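Tv2483 (Treponema vincentii, PDB 6DET) binds L-arginine with high selectivity, probably as the solute-binding lipoprotein of an ABC transporter. Local coordinates at residues D44-P47 with I48-F51; A138-N142 with R143-V147; D193-Y196 with S197-T200. All blocks are in the same frame, centred on the assembly; numbering follows the deposited sequence.

How the contacts relate
The three contacts come in order along the chain. Contact 1 lies in the loop between strands 37-42 and 51-52, in one lobe of the two-lobed binding-protein fold. Contacts 2 and 3 belong to the other lobe. The strand of contact 2, 143-148, pairs in parallel with strand 189-193, which ends at Asp193 of contact 3. The centres of contacts 1 and 3 are about 10 Å apart. They touch through Val46, Pro47 and Ile48 against Ile195, Tyr196 and Asp199, and both reach the bound arginine. This is consistent with lobes closed over the ligand. Contact 2 is remote, its centre about 26 Å from that of contact 1 and about 20 Å from that of contact 3.

Contact 1 of 3, residues D44-P47 with I48-F51; sequences DFVP and ILSF. With ARG (arginine), chain B.
Ser50 O draws in two groups from the facing segment. Val46 N donates to it over 2.9 Å, coming from above the carbonyl plane. Asp44 CA also approaches Ser50 O, at 3.6 Å, in a CA-H...O contact. The return bond runs from Ser50 N to Val46 O, 3.1 Å long and straighter at 164°. Together the two backbone bonds make Val46 and Ser50 an antiparallel hydrogen-bonded pair, which closes a tight loop in this family 3 solute-binding fold. The tip of the loop is a classic gamma turn centred on Ile48. Its Leu49 N to Pro47 O bond, at 2.7 Å, is weak.

The Phe51 ring turns its edge to Val46 O, which lies near the ring plane, 3.8 Å from CD1. The torsion that allows this puts Phe51 CG between its own N and carbonyl carbon, at 67°. Val46 works with both branches. Val46 CG1, anti to the backbone N (chi1 179°), packs at 4.0 Å on Leu49 CB, the two side chains meeting at a slant. CG2 lies beside the backbone N instead and is directed to the pocket.

Polar ends are tied to neighbours. Ser50 OG is hydrogen-bonded to Ser101 OG and to Ser43 O. Asp44 OD2 forms a salt bridge with Arg52. Leu49 leans on Phe255 of helix 246-255 and on Tyr61 at the start of helix 61-73.

The loop thus presents two apolar side chains to the guanidinium end of the ligand. Val46 CG2 lies 3.6 Å from NH2 of the bound arginine. Phe45 meets the same group obliquely, its CZ 3.9 Å from the ligand's NH1.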
ATOM      1  N   ASP A  44      -0.529  -8.547   6.128  1.00 38.80           N
ATOM      2  CA  ASP A  44       0.498  -8.606   7.156  1.00 36.52           C
ATOM      3  C   ASP A  44       1.837  -9.125   6.631  1.00 40.72           C
ATOM      4  O   ASP A  44       2.651  -9.609   7.424  1.00 40.85           O
ATOM      5  CB  ASP A  44       0.012  -9.469   8.316  1.00 42.42           C
ATOM      6  CG  ASP A  44      -0.075 -10.922   7.954  1.00 47.88           C
ATOM      7  OD1 ASP A  44       0.025 -11.264   6.751  1.00 44.66           O
ATOM      8  OD2 ASP A  44      -0.214 -11.730   8.882  1.00 58.13           O
ATOM      9  N   PHE A  45       2.080  -9.002   5.320  1.00 39.09           N
ATOM     10  CA  PHE A  45       3.328  -9.399   4.687  1.00 37.06           C
ATOM     11  C   PHE A  45       3.955  -8.263   3.883  1.00 38.95           C
ATOM     12  O   PHE A  45       4.872  -8.515   3.096  1.00 37.90           O
ATOM     13  CB  PHE A  45       3.098 -10.612   3.762  1.00 38.03           C
ATOM     14  CG  PHE A  45       1.948 -10.428   2.789  1.00 41.32           C
ATOM     15  CD1 PHE A  45       0.693 -10.949   3.058  1.00 41.14           C
ATOM     16  CD2 PHE A  45       2.119  -9.691   1.618  1.00 38.16           C
ATOM     17  CE1 PHE A  45      -0.363 -10.780   2.155  1.00 39.77           C
ATOM     18  CE2 PHE A  45       1.058  -9.501   0.726  1.00 37.98           C
ATOM     19  CZ  PHE A  45      -0.178 -10.041   0.993  1.00 34.99           C
ATOM     20  N   VAL A  46       3.493  -7.025   4.035  1.00 35.91           N
ATOM     21  CA  VAL A  46       4.020  -5.949   3.180  1.00 34.77           C
ATOM     22  C   VAL A  46       5.292  -5.405   3.820  1.00 35.56           C
ATOM     23  O   VAL A  46       5.210  -4.821   4.904  1.00 32.77           O
ATOM     24  CB  VAL A  46       2.995  -4.819   2.983  1.00 33.15           C
ATOM     25  CG1 VAL A  46       3.566  -3.714   2.125  1.00 30.51           C
ATOM     26  CG2 VAL A  46       1.722  -5.346   2.345  1.00 33.26           C
ATOM     27  N   PRO A  47       6.479  -5.555   3.213  1.00 34.54           N
ATOM     28  CA  PRO A  47       7.697  -5.053   3.874  1.00 37.74           C
ATOM     29  C   PRO A  47       7.620  -3.566   4.207  1.00 34.47           C
ATOM     30  O   PRO A  47       6.960  -2.783   3.516  1.00 32.68           O
ATOM     31  CB  PRO A  47       8.810  -5.344   2.849  1.00 40.98           C
ATOM     32  CG  PRO A  47       8.274  -6.517   2.020  1.00 39.13           C
ATOM     33  CD  PRO A  47       6.777  -6.194   1.915  1.00 35.27           C
ATOM     34  N   ILE A  48       8.297  -3.190   5.302  1.00 33.28           N
ATOM     35  CA  ILE A  48       8.331  -1.822   5.847  1.00 33.23           C
ATOM     36  C   ILE A  48       6.993  -1.308   6.388  1.00 34.95           C
ATOM     37  O   ILE A  48       6.950  -0.740   7.486  1.00 40.27           O
ATOM     38  CB  ILE A  48       8.904  -0.842   4.803  1.00 36.32           C
ATOM     39  CG1 ILE A  48      10.138  -1.458   4.118  1.00 35.62           C
ATOM     40  CG2 ILE A  48       9.263   0.461   5.485  1.00 34.98           C
ATOM     41  CD1 ILE A  48      10.906  -0.501   3.164  1.00 43.09           C
ATOM     42  N   LEU A  49       5.894  -1.470   5.641  1.00 32.66           N
ATOM     43  CA  LEU A  49       4.620  -0.856   6.032  1.00 30.94           C
ATOM     44  C   LEU A  49       3.854  -1.671   7.079  1.00 33.07           C
ATOM     45  O   LEU A  49       3.276  -1.094   8.009  1.00 32.29           O
ATOM     46  CB  LEU A  49       3.741  -0.677   4.797  1.00 33.54           C
ATOM     47  CG  LEU A  49       4.286   0.219   3.656  1.00 31.73           C
ATOM     48  CD1 LEU A  49       3.234   0.307   2.548  1.00 33.10           C
ATOM     49  CD2 LEU A  49       4.652   1.597   4.182  1.00 33.27           C
ATOM     50  N   SER A  50       3.802  -2.996   6.932  1.00 33.22           N
ATOM     51  CA  SER A  50       3.000  -3.839   7.818  1.00 31.87           C
ATOM     52  C   SER A  50       3.373  -5.288   7.576  1.00 32.77           C
ATOM     53  O   SER A  50       2.820  -5.916   6.670  1.00 36.77           O
ATOM     54  CB  SER A  50       1.488  -3.672   7.601  1.00 38.37           C
ATOM     55  OG  SER A  50       1.133  -3.874   6.246  1.00 40.30           O
ATOM     56  N   PHE A  51       4.315  -5.786   8.372  1.00 34.45           N
ATOM     57  CA  PHE A  51       4.887  -7.119   8.194  1.00 35.49           C
ATOM     58  C   PHE A  51       5.114  -7.735   9.573  1.00 38.25           C
ATOM     59  O   PHE A  51       4.940  -7.084  10.607  1.00 38.10           O
ATOM     60  CB  PHE A  51       6.185  -7.055   7.386  1.00 35.59           C
ATOM     61  CG  PHE A  51       7.303  -6.352   8.099  1.00 43.74           C
ATOM     62  CD1 PHE A  51       7.402  -4.966   8.058  1.00 35.46           C
ATOM     63  CD2 PHE A  51       8.247  -7.065   8.823  1.00 38.99           C
ATOM     64  CE1 PHE A  51       8.415  -4.306   8.741  1.00 44.58           C
ATOM     65  CE2 PHE A  51       9.267  -6.417   9.495  1.00 45.05           C
ATOM     66  CZ  PHE A  51       9.354  -5.023   9.450  1.00 45.64           C
TER
HETATM   67  N   ARG B 500      -0.670  -0.433  -3.482  1.00 27.15           N
HETATM   68  CA  ARG B 500      -1.354  -1.751  -3.526  1.00 34.97           C
HETATM   69  C   ARG B 500      -2.862  -1.536  -3.583  1.00 36.76           C
HETATM   70  O   ARG B 500      -3.320  -0.441  -3.202  1.00 30.75           O
HETATM   71  CB  ARG B 500      -1.001  -2.596  -2.302  1.00 31.47           C
HETATM   72  CG  ARG B 500       0.458  -3.032  -2.236  1.00 33.97           C
HETATM   73  CD  ARG B 500       0.815  -3.802  -0.968  1.00 34.94           C
HETATM   74  NE  ARG B 500       0.098  -5.061  -0.921  1.00 33.12           N
HETATM   75  CZ  ARG B 500      -0.915  -5.332  -0.105  1.00 33.39           C
HETATM   76  NH1 ARG B 500      -1.506  -6.525  -0.211  1.00 33.84           N
HETATM   77  NH2 ARG B 500      -1.349  -4.435   0.782  1.00 32.76           N
HETATM   78  OXT ARG B 500      -3.602  -2.446  -3.981  1.00 29.36           O

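Contact 2 of 3, residues A138-N142 with R143-V147; sequences AQLQN and RTIAV
Arg143 folds its side chain back along the type II beta turn that runs from Leu140 to Arg143, so that the edge of its guanidinium group meets the backbone oxygen of Gln139. The turn leads from a 3-10 segment into strand 143-148 of the mixed sheet, in the solute-binding fold. Asn142 takes the positive phi that the third position of such a turn requires. The 3-10 segment ends with a bond from Gln141 N to Ala138 O, 3.3 Å long.

The path of Arg143 has one sharp bend, at chi2 (-74°). Beyond it the chain is extended. The bend brings Arg143 NE nearly in line with the C=O bond of Gln139, and it donates to Gln139 O over 3.2 Å. At 175° this bond is almost straight. Arg143 also touches Tyr134 and Asp188.

The apolar pair joins the first residue of the turn to the strand. Ile145 points its CB toward the 3-10 segment, and its side chain crosses that of Leu140 at about a right angle. The end of Ile145 does the touching: CD1 meets Leu140 CB at 4.1 Å. Leu140 continues onto Leu163 and Ala189, while Ile145 rests on Val191 and on Leu157 of helix 153-158. These contacts join the turn to strand 189-193 and helix 153-158.

In the polar half, Gln139 O sits only 3° out of the guanidinium plane of Arg143.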
ATOM      1  N   ALA A 138       9.878  -1.859 -23.422  1.00 64.92           N
ATOM      2  CA  ALA A 138       9.590  -2.461 -24.719  1.00 73.84           C
ATOM      3  C   ALA A 138      10.050  -3.908 -24.781  1.00 52.85           C
ATOM      4  O   ALA A 138       9.481  -4.705 -25.531  1.00 56.41           O
ATOM      5  CB  ALA A 138      10.254  -1.653 -25.832  1.00109.61           C
ATOM      6  N   GLN A 139      11.082  -4.267 -24.021  1.00 50.21           N
ATOM      7  CA  GLN A 139      11.537  -5.650 -23.998  1.00 62.02           C
ATOM      8  C   GLN A 139      10.625  -6.551 -23.179  1.00 73.53           C
ATOM      9  O   GLN A 139      10.888  -7.755 -23.095  1.00 66.88           O
ATOM     10  CB  GLN A 139      12.954  -5.722 -23.445  1.00 55.83           C
ATOM     11  CG  GLN A 139      13.990  -5.107 -24.374  1.00 54.51           C
ATOM     12  CD  GLN A 139      15.329  -4.939 -23.705  1.00 47.16           C
ATOM     13  OE1 GLN A 139      15.424  -4.493 -22.558  1.00 53.00           O
ATOM     14  NE2 GLN A 139      16.380  -5.277 -24.424  1.00 55.35           N
ATOM     15  N   LEU A 140       9.579  -6.007 -22.573  1.00 74.32           N
ATOM     16  CA  LEU A 140       8.599  -6.815 -21.869  1.00 78.24           C
ATOM     17  C   LEU A 140       7.503  -7.321 -22.800  1.00 74.58           C
ATOM     18  O   LEU A 140       6.636  -8.086 -22.359  1.00 74.26           O
ATOM     19  CB  LEU A 140       7.982  -6.014 -20.718  1.00 82.34           C
ATOM     20  CG  LEU A 140       8.913  -5.441 -19.642  1.00 81.83           C
ATOM     21  CD1 LEU A 140       8.138  -4.525 -18.716  1.00109.89           C
ATOM     22  CD2 LEU A 140       9.606  -6.527 -18.836  1.00 63.73           C
ATOM     23  N   GLN A 141       7.526  -6.927 -24.074  1.00 69.38           N
ATOM     24  CA  GLN A 141       6.493  -7.359 -25.006  1.00 70.98           C
ATOM     25  C   GLN A 141       6.538  -8.864 -25.187  1.00 55.57           C
ATOM     26  O   GLN A 141       7.613  -9.467 -25.261  1.00 54.64           O
ATOM     27  CB  GLN A 141       6.657  -6.679 -26.361  1.00 99.11           C
ATOM     28  CG  GLN A 141       6.325  -5.219 -26.347  1.00129.16           C
ATOM     29  CD  GLN A 141       6.228  -4.653 -27.734  1.00163.22           C
ATOM     30  OE1 GLN A 141       5.658  -5.272 -28.630  1.00174.82           O
ATOM     31  NE2 GLN A 141       6.795  -3.473 -27.927  1.00181.62           N
ATOM     32  N   ASN A 142       5.349  -9.473 -25.281  1.00 51.12           N
ATOM     33  CA  ASN A 142       5.222 -10.919 -25.450  1.00 63.06           C
ATOM     34  C   ASN A 142       5.912 -11.648 -24.303  1.00 49.66           C
ATOM     35  O   ASN A 142       6.608 -12.644 -24.503  1.00 59.92           O
ATOM     36  CB  ASN A 142       5.782 -11.384 -26.800  1.00 83.37           C
ATOM     37  CG  ASN A 142       5.182 -10.640 -27.975  1.00102.65           C
ATOM     38  OD1 ASN A 142       5.879  -9.917 -28.687  1.00106.90           O
ATOM     39  ND2 ASN A 142       3.888 -10.819 -28.191  1.00109.22           N
ATOM     40  N   ARG A 143       5.742 -11.128 -23.099  1.00 49.17           N
ATOM     41  CA  ARG A 143       6.252 -11.750 -21.891  1.00 55.01           C
ATOM     42  C   ARG A 143       5.087 -12.021 -20.952  1.00 49.80           C
ATOM     43  O   ARG A 143       3.968 -11.560 -21.166  1.00 49.04           O
ATOM     44  CB  ARG A 143       7.271 -10.851 -21.184  1.00 71.86           C
ATOM     45  CG  ARG A 143       8.435 -10.393 -22.035  1.00 86.35           C
ATOM     46  CD  ARG A 143       9.446 -11.484 -22.285  1.00 85.85           C
ATOM     47  NE  ARG A 143      10.615 -10.926 -22.949  1.00 80.51           N
ATOM     48  CZ  ARG A 143      11.617 -11.644 -23.447  1.00 88.35           C
ATOM     49  NH1 ARG A 143      11.606 -12.968 -23.357  1.00 95.12           N
ATOM     50  NH2 ARG A 143      12.634 -11.030 -24.035  1.00 75.68           N
ATOM     51  N   THR A 144       5.377 -12.757 -19.892  1.00 46.50           N
ATOM     52  CA  THR A 144       4.448 -12.949 -18.789  1.00 38.65           C
ATOM     53  C   THR A 144       4.914 -12.138 -17.596  1.00 36.31           C
ATOM     54  O   THR A 144       6.075 -12.238 -17.184  1.00 40.13           O
ATOM     55  CB  THR A 144       4.363 -14.431 -18.433  1.00 49.63           C
ATOM     56  OG1 THR A 144       3.842 -15.126 -19.559  1.00 47.29           O
ATOM     57  CG2 THR A 144       3.471 -14.668 -17.220  1.00 53.74           C
ATOM     58  N   ILE A 145       4.004 -11.360 -17.019  1.00 36.67           N
ATOM     59  CA  ILE A 145       4.339 -10.470 -15.920  1.00 38.35           C
ATOM     60  C   ILE A 145       3.390 -10.749 -14.770  1.00 35.35           C
ATOM     61  O   ILE A 145       2.169 -10.807 -14.967  1.00 40.33           O
ATOM     62  CB  ILE A 145       4.255  -8.991 -16.329  1.00 39.35           C
ATOM     63  CG1 ILE A 145       5.122  -8.754 -17.571  1.00 38.11           C
ATOM     64  CG2 ILE A 145       4.657  -8.102 -15.133  1.00 37.86           C
ATOM     65  CD1 ILE A 145       5.089  -7.338 -18.079  1.00 38.84           C
ATOM     66  N   ALA A 146       3.948 -10.927 -13.580  1.00 35.37           N
ATOM     67  CA  ALA A 146       3.154 -11.267 -12.404  1.00 36.14           C
ATOM     68  C   ALA A 146       2.859 -10.000 -11.623  1.00 34.33           C
ATOM     69  O   ALA A 146       3.704  -9.102 -11.512  1.00 34.19           O
ATOM     70  CB  ALA A 146       3.861 -12.283 -11.497  1.00 39.96           C
ATOM     71  N   VAL A 147       1.644  -9.938 -11.092  1.00 33.43           N
ATOM     72  CA  VAL A 147       1.215  -8.815 -10.269  1.00 31.33           C
ATOM     73  C   VAL A 147       0.494  -9.386  -9.061  1.00 33.36           C
ATOM     74  O   VAL A 147      -0.083 -10.477  -9.114  1.00 35.90           O
ATOM     75  CB  VAL A 147       0.308  -7.830 -11.043  1.00 34.37           C
ATOM     76  CG1 VAL A 147       0.994  -7.380 -12.329  1.00 34.63           C
ATOM     77  CG2 VAL A 147      -1.075  -8.446 -11.338  1.00 38.89           C
TER

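Contact 3 of 3, residues D193-Y196 with S197-T200; sequences DLIY and SLDT. With ARG (arginine), chain B.
Asp193 O lies over the centre of one face of the Tyr196 ring, 3.8 Å above the plane. Ser197 OG is on that same side, 3.7 Å from Tyr196 CD2. The aliphatic part of the bound arginine comes obliquely from the other side of the ring plane, with its CD 3.8 Å from Tyr196 CE1. Tyr196 CG is placed between the backbone N and carbonyl carbon (chi1 67°), which folds the ring back over Asp193 O.

That same oxygen also takes the hydroxyl of Ser197. The bond from Ser197 OG to Asp193 O is 2.8 Å, with the donor above the carbonyl plane. Ser197 N adds a weak bond to Asp193 O, and its stronger one goes to Leu194 O at 2.9 Å. This is an i to i+3 bond, as in a 3-10 turn. The short helix 194-197 is weakly bonded, and Ser197 ties back to its first turn through both side chain and backbone.

On the apolar side, Leu194 CD1 packs against Leu198 CD2 at 3.9 Å, the two side chains meeting at an angle. Leu198 and Ile195 both touch Phe255 of helix 246-255. A water bridges the backbone: it donates to Tyr196 O at 2.6 Å and accepts from Thr200 N.

The carboxylate of Asp193 faces the other way. Asp193 OD2 accepts a 2.8 Å hydrogen bond from N of the bound arginine, and Tyr219 OH is a further partner of OD2. OD1 forms a salt bridge with Lys124, so both oxygens are held and the group is fixed in rotation. An aspartate at the end of a strand, gripping the ligand's amino group, is typical of the amino-acid pocket of family 3 solute-binding proteins.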
ATOM      1  N   ASP A 193       5.486  -2.280  -5.743  1.00 31.65           N
ATOM      2  CA  ASP A 193       5.479  -0.873  -5.357  1.00 24.89           C
ATOM      3  C   ASP A 193       6.871  -0.501  -4.872  1.00 32.79           C
ATOM      4  O   ASP A 193       7.488  -1.230  -4.082  1.00 31.32           O
ATOM      5  CB  ASP A 193       4.467  -0.544  -4.249  1.00 27.11           C
ATOM      6  CG  ASP A 193       3.013  -0.642  -4.689  1.00 28.36           C
ATOM      7  OD1 ASP A 193       2.715  -0.798  -5.889  1.00 29.92           O
ATOM      8  OD2 ASP A 193       2.132  -0.522  -3.788  1.00 28.56           O
ATOM      9  N   LEU A 194       7.362   0.640  -5.355  1.00 29.95           N
ATOM     10  CA  LEU A 194       8.643   1.149  -4.893  1.00 34.45           C
ATOM     11  C   LEU A 194       8.732   1.188  -3.372  1.00 30.22           C
ATOM     12  O   LEU A 194       9.734   0.751  -2.794  1.00 32.49           O
ATOM     13  CB  LEU A 194       8.873   2.550  -5.476  1.00 36.59           C
ATOM     14  CG  LEU A 194      10.186   3.220  -5.084  1.00 38.31           C
ATOM     15  CD1 LEU A 194      11.360   2.432  -5.629  1.00 40.11           C
ATOM     16  CD2 LEU A 194      10.197   4.645  -5.632  1.00 40.91           C
ATOM     17  N   ILE A 195       7.690   1.704  -2.697  1.00 30.80           N
ATOM     18  CA  ILE A 195       7.793   2.018  -1.268  1.00 28.47           C
ATOM     19  C   ILE A 195       8.146   0.773  -0.450  1.00 31.78           C
ATOM     20  O   ILE A 195       9.012   0.818   0.434  1.00 31.85           O
ATOM     21  CB  ILE A 195       6.487   2.669  -0.759  1.00 26.03           C
ATOM     22  CG1 ILE A 195       6.448   4.147  -1.190  1.00 32.74           C
ATOM     23  CG2 ILE A 195       6.352   2.538   0.746  1.00 26.22           C
ATOM     24  CD1 ILE A 195       7.398   5.077  -0.385  1.00 35.09           C
ATOM     25  N   TYR A 196       7.465  -0.344  -0.698  1.00 31.94           N
ATOM     26  CA  TYR A 196       7.751  -1.519   0.124  1.00 33.80           C
ATOM     27  C   TYR A 196       8.958  -2.282  -0.376  1.00 32.22           C
ATOM     28  O   TYR A 196       9.386  -3.227   0.298  1.00 35.47           O
ATOM     29  CB  TYR A 196       6.510  -2.452   0.261  1.00 30.90           C
ATOM     30  CG  TYR A 196       6.003  -3.173  -0.984  1.00 28.44           C
ATOM     31  CD1 TYR A 196       4.720  -2.928  -1.487  1.00 27.22           C
ATOM     32  CD2 TYR A 196       6.772  -4.164  -1.598  1.00 31.14           C
ATOM     33  CE1 TYR A 196       4.249  -3.603  -2.591  1.00 31.75           C
ATOM     34  CE2 TYR A 196       6.321  -4.837  -2.709  1.00 34.51           C
ATOM     35  CZ  TYR A 196       5.069  -4.579  -3.204  1.00 30.43           C
ATOM     36  OH  TYR A 196       4.618  -5.275  -4.303  1.00 32.07           O
ATOM     37  N   SER A 197       9.552  -1.838  -1.490  1.00 30.03           N
ATOM     38  CA  SER A 197      10.726  -2.456  -2.115  1.00 32.72           C
ATOM     39  C   SER A 197      12.043  -1.758  -1.772  1.00 41.90           C
ATOM     40  O   SER A 197      13.112  -2.238  -2.177  1.00 42.59           O
ATOM     41  CB  SER A 197      10.541  -2.442  -3.625  1.00 33.20           C
ATOM     42  OG  SER A 197       9.417  -3.200  -3.969  1.00 33.56           O
ATOM     43  N   LEU A 198      12.010  -0.661  -1.010  1.00 42.75           N
ATOM     44  CA  LEU A 198      13.226   0.133  -0.833  1.00 46.56           C
ATOM     45  C   LEU A 198      14.354  -0.676  -0.196  1.00 53.23           C
ATOM     46  O   LEU A 198      15.514  -0.551  -0.605  1.00 62.04           O
ATOM     47  CB  LEU A 198      12.919   1.382  -0.015  1.00 53.46           C
ATOM     48  CG  LEU A 198      12.057   2.369  -0.798  1.00 46.20           C
ATOM     49  CD1 LEU A 198      11.564   3.468   0.111  1.00 46.22           C
ATOM     50  CD2 LEU A 198      12.813   2.943  -1.992  1.00 46.36           C
ATOM     51  N   ASP A 199      14.050  -1.510   0.802  1.00 47.85           N
ATOM     52  CA  ASP A 199      15.091  -2.388   1.339  1.00 50.43           C
ATOM     53  C   ASP A 199      15.353  -3.579   0.426  1.00 52.21           C
ATOM     54  O   ASP A 199      16.513  -3.945   0.203  1.00 53.54           O
ATOM     55  CB  ASP A 199      14.713  -2.897   2.731  1.00 56.54           C
ATOM     56  CG  ASP A 199      14.535  -1.778   3.746  1.00 56.45           C
ATOM     57  OD1 ASP A 199      15.154  -0.705   3.566  1.00 56.79           O
ATOM     58  OD2 ASP A 199      13.787  -1.989   4.733  1.00 49.18           O
ATOM     59  N   THR A 200      14.294  -4.220  -0.082  1.00 53.94           N
ATOM     60  CA  THR A 200      14.454  -5.464  -0.838  1.00 56.50           C
ATOM     61  C   THR A 200      15.438  -5.294  -1.989  1.00 55.58           C
ATOM     62  O   THR A 200      16.364  -6.093  -2.163  1.00 62.26           O
ATOM     63  CB  THR A 200      13.088  -5.928  -1.371  1.00 73.20           C
ATOM     64  OG1 THR A 200      12.195  -6.183  -0.276  1.00 73.35           O
ATOM     65  CG2 THR A 200      13.219  -7.191  -2.229  1.00 89.53           C
TER
HETATM   66  N   ARG B 500      -0.670  -0.433  -3.482  1.00 27.15           N
HETATM   67  CA  ARG B 500      -1.354  -1.751  -3.526  1.00 34.97           C
HETATM   68  C   ARG B 500      -2.862  -1.536  -3.583  1.00 36.76           C
HETATM   69  O   ARG B 500      -3.320  -0.441  -3.202  1.00 30.75           O
HETATM   70  CB  ARG B 500      -1.001  -2.596  -2.302  1.00 31.47           C
HETATM   71  CG  ARG B 500       0.458  -3.032  -2.236  1.00 33.97           C
HETATM   72  CD  ARG B 500       0.815  -3.802  -0.968  1.00 34.94           C
HETATM   73  NE  ARG B 500       0.098  -5.061  -0.921  1.00 33.12           N
HETATM   74  CZ  ARG B 500      -0.915  -5.332  -0.105  1.00 33.39           C
HETATM   75  NH1 ARG B 500      -1.506  -6.525  -0.211  1.00 33.84           N
HETATM   76  NH2 ARG B 500      -1.349  -4.435   0.782  1.00 32.76           N
HETATM   77  OXT ARG B 500      -3.602  -2.446  -3.981  1.00 29.36           O
HETATM   78  O   HOH W   1      11.862  -3.370   1.211  1.00 44.44           O